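Local structure of NEDD8-conjugating enzyme UBC12 (Saccharomyces cerevisiae, 3O2U) at residues G75-G80 with L172-G177; P150-A155 with V182-I187. The protein accepts the ubiquitin-like protein Rub1 (NEDD8) from its E1 complex as a thioester and catalyses its covalent attachment to other proteins, chiefly the cullin Cdc53. All coordinates share one frame; numbering follows the deposited sequence.

Interaction 1 of 2, residues G75-G80 with L172-G177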
loop_
_atom_site.group_PDB
_atom_site.type_symbol
_atom_site.label_atom_id
_atom_site.label_comp_id
_atom_site.label_asym_id
_atom_site.label_seq_id
_atom_site.Cartn_x
_atom_site.Cartn_y
_atom_site.Cartn_z
ATOM N N GLY A 75 -14.423 -2.364 -15.004
ATOM C CA GLY A 75 -13.438 -1.396 -15.461
ATOM C C GLY A 75 -12.300 -1.945 -16.322
ATOM O O GLY A 75 -12.274 -3.121 -16.693
ATOM N N TYR A 76 -11.340 -1.079 -16.631
ATOM C CA TYR A 76 -10.244 -1.426 -17.532
ATOM C C TYR A 76 -9.429 -2.640 -17.091
ATOM O O TYR A 76 -8.938 -3.411 -17.922
ATOM C CB TYR A 76 -9.304 -0.243 -17.651
ATOM C CG TYR A 76 -9.892 0.941 -18.367
ATOM C CD1 TYR A 76 -10.325 0.828 -19.680
ATOM C CD2 TYR A 76 -9.994 2.178 -17.738
ATOM C CE1 TYR A 76 -10.844 1.907 -20.354
ATOM C CE2 TYR A 76 -10.507 3.271 -18.407
ATOM C CZ TYR A 76 -10.934 3.127 -19.718
ATOM O OH TYR A 76 -11.455 4.204 -20.395
ATOM N N TYR A 77 -9.275 -2.780 -15.781
ATOM C CA TYR A 77 -8.396 -3.783 -15.196
ATOM C C TYR A 77 -9.199 -4.956 -14.676
ATOM O O TYR A 77 -8.700 -5.749 -13.890
ATOM C CB TYR A 77 -7.578 -3.154 -14.051
ATOM C CG TYR A 77 -6.735 -1.990 -14.514
ATOM C CD1 TYR A 77 -5.430 -2.188 -14.955
ATOM C CD2 TYR A 77 -7.256 -0.703 -14.562
ATOM C CE1 TYR A 77 -4.660 -1.133 -15.401
ATOM C CE2 TYR A 77 -6.501 0.360 -15.012
ATOM C CZ TYR A 77 -5.204 0.135 -15.441
ATOM O OH TYR A 77 -4.434 1.186 -15.875
ATOM N N ASN A 78 -10.453 -5.059 -15.114
ATOM C CA ASN A 78 -11.320 -6.137 -14.666
ATOM C C ASN A 78 -10.630 -7.495 -14.696
ATOM O O ASN A 78 -10.001 -7.877 -15.689
ATOM C CB ASN A 78 -12.647 -6.159 -15.444
ATOM C CG ASN A 78 -12.465 -6.530 -16.901
ATOM O OD1 ASN A 78 -12.454 -7.697 -17.248
ATOM N ND2 ASN A 78 -12.306 -5.534 -17.754
ATOM N N TYR A 79 -10.736 -8.196 -13.572
ATOM C CA TYR A 79 -10.206 -9.549 -13.389
ATOM C C TYR A 79 -8.673 -9.707 -13.402
ATOM O O TYR A 79 -8.152 -10.826 -13.335
ATOM C CB TYR A 79 -10.913 -10.512 -14.340
ATOM C CG TYR A 79 -12.379 -10.554 -13.998
ATOM C CD1 TYR A 79 -12.837 -11.362 -12.976
ATOM C CD2 TYR A 79 -13.291 -9.729 -14.643
ATOM C CE1 TYR A 79 -14.161 -11.392 -12.625
ATOM C CE2 TYR A 79 -14.641 -9.754 -14.302
ATOM C CZ TYR A 79 -15.062 -10.588 -13.282
ATOM O OH TYR A 79 -16.386 -10.635 -12.914
ATOM N N GLY A 80 -7.958 -8.591 -13.467
ATOM C CA GLY A 80 -6.522 -8.615 -13.209
ATOM C C GLY A 80 -6.265 -8.560 -11.708
ATOM O O GLY A 80 -7.043 -7.965 -10.971
ATOM N N LEU A 172 -3.628 -5.837 -23.199
ATOM C CA LEU A 172 -2.353 -6.378 -23.674
ATOM C C LEU A 172 -1.324 -6.480 -22.541
ATOM O O LEU A 172 -0.682 -7.511 -22.358
ATOM C CB LEU A 172 -1.769 -5.492 -24.773
ATOM C CG LEU A 172 -0.295 -5.698 -25.154
ATOM C CD1 LEU A 172 -0.079 -7.066 -25.769
ATOM C CD2 LEU A 172 0.159 -4.612 -26.134
ATOM N N THR A 173 -1.134 -5.382 -21.818
ATOM C CA THR A 173 -0.123 -5.340 -20.758
ATOM C C THR A 173 -0.419 -6.306 -19.603
ATOM O O THR A 173 0.501 -6.929 -19.072
ATOM C CB THR A 173 0.064 -3.911 -20.241
ATOM O OG1 THR A 173 -1.196 -3.382 -19.804
ATOM C CG2 THR A 173 0.598 -3.029 -21.358
ATOM N N MET A 174 -1.696 -6.423 -19.230
ATOM C CA MET A 174 -2.131 -7.357 -18.184
ATOM C C MET A 174 -1.899 -8.807 -18.577
ATOM O O MET A 174 -1.812 -9.666 -17.709
ATOM C CB MET A 174 -3.620 -7.185 -17.820
ATOM C CG MET A 174 -3.979 -5.868 -17.139
ATOM S SD MET A 174 -5.474 -5.971 -16.127
ATOM C CE MET A 174 -6.600 -6.835 -17.203
ATOM N N SER A 175 -1.809 -9.072 -19.882
ATOM C CA SER A 175 -1.513 -10.412 -20.381
ATOM C C SER A 175 -0.015 -10.605 -20.579
ATOM O O SER A 175 0.413 -11.583 -21.203
ATOM C CB SER A 175 -2.216 -10.662 -21.720
ATOM O OG SER A 175 -3.616 -10.741 -21.564
ATOM N N GLY A 176 0.778 -9.664 -20.080
ATOM C CA GLY A 176 2.219 -9.768 -20.184
ATOM C C GLY A 176 2.832 -9.131 -21.418
ATOM O O GLY A 176 4.015 -9.329 -21.692
ATOM N N GLY A 177 2.044 -8.353 -22.156
ATOM C CA GLY A 177 2.531 -7.718 -23.369
ATOM C C GLY A 177 3.311 -6.451 -23.111
ATOM O O GLY A 177 3.435 -6.009 -21.966
#
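Met174 and Tyr77 both turn CG anti to their own carbonyl carbon (chi1 -67° and -59°), and these torsions bring the thioether and the ring together in a Met-aromatic contact. It lies in the UBC core, where the loop between strands 65-70 and 82-87 rests on the end of helix 163-174. The two side chains cross at about a right angle. The sulfur sits beside the root of the tyrosine side chain: SD of Met174 lies 3.8 Å from CA of Tyr77 and 4.0 Å from the CD1 corner of its ring, which it approaches obliquely, 5.2 Å from the centroid. A bend at chi3, about the CG-SD bond, sends the methyl along the loop backbone, with CE of Met174 3.9 Å from O of Asn78. No hydrogen bond crosses between the segments, so the match is one of shape. Gly80 belongs to it as well: a CB there would run into the sulfur. Shortening Met174 to an alanine is likely to open a gap beside CA of Tyr77 and Gly80 and take from the loop most of its contact with this helix end. The tyrosine ring has further holds, for its hydroxyl is hydrogen-bonded to the carbonyl of Phe106 and Phe142 meets it edge-to-face. A Schellman motif ends helix 163-174, with Gly176 at positive phi as the C-prime residue. The loop itself is folded by two successive beta turns, type I from Gly75 to Asn78 and type II from Tyr77 to Gly80. In the first, O of Gly75 takes two donors from one residue, the backbone N of Asn78 and its amide; ND2 of Asn78 reaches O of Gly75 at 2.6 Å, nearly straight, in its own amide plane.

Interaction 2 of 2, residues P150-A155 with V182-I187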
loop_
_atom_site.group_PDB
_atom_site.type_symbol
_atom_site.label_atom_id
_atom_site.label_comp_id
_atom_site.label_asym_id
_atom_site.label_seq_id
_atom_site.Cartn_x
_atom_site.Cartn_y
_atom_site.Cartn_z
ATOM N N PRO A 150 0.526 11.676 -13.366
ATOM C CA PRO A 150 1.126 10.722 -14.302
ATOM C C PRO A 150 2.509 10.257 -13.867
ATOM O O PRO A 150 3.498 10.921 -14.177
ATOM C CB PRO A 150 1.239 11.532 -15.608
ATOM C CG PRO A 150 0.611 12.887 -15.329
ATOM C CD PRO A 150 0.657 13.061 -13.842
ATOM N N LEU A 151 2.582 9.134 -13.158
ATOM C CA LEU A 151 3.870 8.524 -12.862
ATOM C C LEU A 151 4.321 7.746 -14.091
ATOM O O LEU A 151 5.512 7.529 -14.315
ATOM C CB LEU A 151 3.771 7.581 -11.663
ATOM C CG LEU A 151 3.567 8.206 -10.282
ATOM C CD1 LEU A 151 3.896 7.188 -9.194
ATOM C CD2 LEU A 151 4.434 9.436 -10.122
ATOM N N ASN A 152 3.341 7.316 -14.872
ATOM C CA ASN A 152 3.593 6.565 -16.090
ATOM C C ASN A 152 2.998 7.348 -17.241
ATOM O O ASN A 152 1.784 7.336 -17.449
ATOM C CB ASN A 152 2.956 5.184 -16.006
ATOM C CG ASN A 152 3.176 4.362 -17.268
ATOM O OD1 ASN A 152 3.210 4.894 -18.383
ATOM N ND2 ASN A 152 3.324 3.062 -17.096
ATOM N N LYS A 153 3.858 8.047 -17.972
ATOM C CA LYS A 153 3.400 8.986 -18.987
ATOM C C LYS A 153 2.727 8.294 -20.159
ATOM O O LYS A 153 1.788 8.832 -20.731
ATOM C CB LYS A 153 4.560 9.861 -19.473
ATOM C CG LYS A 153 5.023 10.880 -18.443
ATOM C CD LYS A 153 6.409 11.421 -18.784
ATOM C CE LYS A 153 6.473 11.941 -20.217
ATOM N NZ LYS A 153 7.847 12.380 -20.596
ATOM N N ASP A 154 3.195 7.103 -20.518
ATOM C CA ASP A 154 2.576 6.363 -21.619
ATOM C C ASP A 154 1.114 6.029 -21.329
ATOM O O ASP A 154 0.250 6.180 -22.197
ATOM C CB ASP A 154 3.346 5.077 -21.909
ATOM C CG ASP A 154 4.739 5.339 -22.445
ATOM O OD1 ASP A 154 4.984 6.458 -22.943
ATOM O OD2 ASP A 154 5.587 4.418 -22.369
ATOM N N ALA A 155 0.840 5.556 -20.113
ATOM C CA ALA A 155 -0.535 5.268 -19.710
ATOM C C ALA A 155 -1.369 6.540 -19.645
ATOM O O ALA A 155 -2.505 6.552 -20.092
ATOM C CB ALA A 155 -0.583 4.526 -18.366
ATOM N N VAL A 182 8.652 -1.409 -22.933
ATOM C CA VAL A 182 8.621 -1.965 -21.589
ATOM C C VAL A 182 7.625 -3.117 -21.490
ATOM O O VAL A 182 6.497 -3.030 -21.979
ATOM C CB VAL A 182 8.407 -0.869 -20.515
ATOM C CG1 VAL A 182 8.067 0.453 -21.165
ATOM C CG2 VAL A 182 7.360 -1.282 -19.479
ATOM N N LYS A 183 8.085 -4.209 -20.890
ATOM C CA LYS A 183 7.276 -5.400 -20.729
ATOM C C LYS A 183 6.547 -5.375 -19.384
ATOM O O LYS A 183 7.139 -5.083 -18.346
ATOM C CB LYS A 183 8.138 -6.663 -20.829
ATOM C CG LYS A 183 7.307 -7.945 -20.931
ATOM C CD LYS A 183 7.923 -9.104 -20.167
ATOM C CE LYS A 183 6.844 -9.880 -19.390
ATOM N NZ LYS A 183 5.957 -10.693 -20.263
ATOM N N TYR A 184 5.260 -5.685 -19.412
ATOM C CA TYR A 184 4.463 -5.672 -18.205
ATOM C C TYR A 184 4.175 -7.102 -17.775
ATOM O O TYR A 184 4.247 -8.029 -18.592
ATOM C CB TYR A 184 3.182 -4.861 -18.445
ATOM C CG TYR A 184 3.506 -3.394 -18.634
ATOM C CD1 TYR A 184 3.484 -2.519 -17.555
ATOM C CD2 TYR A 184 3.896 -2.899 -19.873
ATOM C CE1 TYR A 184 3.816 -1.176 -17.706
ATOM C CE2 TYR A 184 4.226 -1.555 -20.040
ATOM C CZ TYR A 184 4.178 -0.699 -18.949
ATOM O OH TYR A 184 4.511 0.634 -19.077
ATOM N N ASP A 185 3.830 -7.284 -16.500
ATOM C CA ASP A 185 3.570 -8.625 -15.978
ATOM C C ASP A 185 2.213 -9.185 -16.396
ATOM O O ASP A 185 1.248 -8.451 -16.550
ATOM C CB ASP A 185 3.645 -8.620 -14.456
ATOM C CG ASP A 185 5.055 -8.415 -13.947
ATOM O OD1 ASP A 185 6.014 -8.794 -14.658
ATOM O OD2 ASP A 185 5.199 -7.887 -12.831
ATOM N N ASN A 186 2.159 -10.500 -16.555
ATOM C CA ASN A 186 0.909 -11.214 -16.753
ATOM C C ASN A 186 0.185 -11.331 -15.425
ATOM O O ASN A 186 0.633 -12.058 -14.535
ATOM C CB ASN A 186 1.201 -12.601 -17.324
ATOM C CG ASN A 186 -0.065 -13.368 -17.674
ATOM O OD1 ASN A 186 -1.045 -13.350 -16.929
ATOM N ND2 ASN A 186 -0.040 -14.060 -18.803
ATOM N N ILE A 187 -0.923 -10.607 -15.271
ATOM C CA ILE A 187 -1.653 -10.632 -14.012
ATOM C C ILE A 187 -3.089 -11.181 -14.128
ATOM O O ILE A 187 -3.861 -11.084 -13.175
ATOM C CB ILE A 187 -1.706 -9.229 -13.334
ATOM C CG1 ILE A 187 -2.484 -8.229 -14.200
ATOM C CG2 ILE A 187 -0.310 -8.695 -13.048
ATOM C CD1 ILE A 187 -2.666 -6.863 -13.534
HETATM O O HOH W 1 5.125 1.551 -21.561
#
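Asn152 and Tyr184 reach for each other from opposite directions, and their polar ends meet where helix 153-160 begins. Asn152 is the N-cap of that helix, in the C-terminal helical part of the UBC fold, while Tyr184 follows the short strand 182-183. With CG anti to the backbone N (chi1 179°), the asparagine amide can serve both partners at once. Its oxygen turns back to the helix, where N of Ala155 donates to OD1 of Asn152 over 3.0 Å. That capping bond is straight at hydrogen, yet the donor stands well above the carbonyl plane. The nitrogen is left pointing across the contact, and ND2 of Asn152 makes a weak hydrogen bond to OH of Tyr184 at 3.4 Å. Here the amide comes to the edge of the phenol near the ring plane, the two planes being 21° apart. Since the cap holds one end of the amide, it also helps to decide which way the NH2 faces, and the flip that puts nitrogen toward the tyrosine fits both bonds.

Tyr184 turns CG anti to its carbonyl carbon (chi1 -68°), and its ring extends toward the helix start with the hydroxyl leading. Phe106 meets this ring edge-to-face, and Thr173 of helix 163-174 also touches the tyrosine side chain. Asp154, in the first turn of the helix, joins the same hydroxyl through a water: the hydroxyl donates to it, and the water in turn donates to the carboxylate. The water lies in the plane of the tyrosine ring at its edge, with its O 2.7 Å from OH of Tyr184 and 3.0 Å from OD2 of Asp154.

In the fold
Interactions 1 and 2 sit side by side, centres about 11 Å apart, on the same side of the chain's centre, and their segments alternate along the sequence. Segment 182-187 runs directly along the helix end of 172-177: N of Ile187 is 2.8 Å from O of Met174 and NZ of Lys183 is 2.8 Å from O of Gly176, both probable hydrogen bonds, while CB of Tyr184 packs on O of Thr173. Phe106 is common to both, through its carbonyl to interaction 1 and its ring to interaction 2. Interaction 2 lies nearer the predicted thioester site, the side chain of Asn152 being about 9 Å from that of Cys117; interaction 1 is away from it.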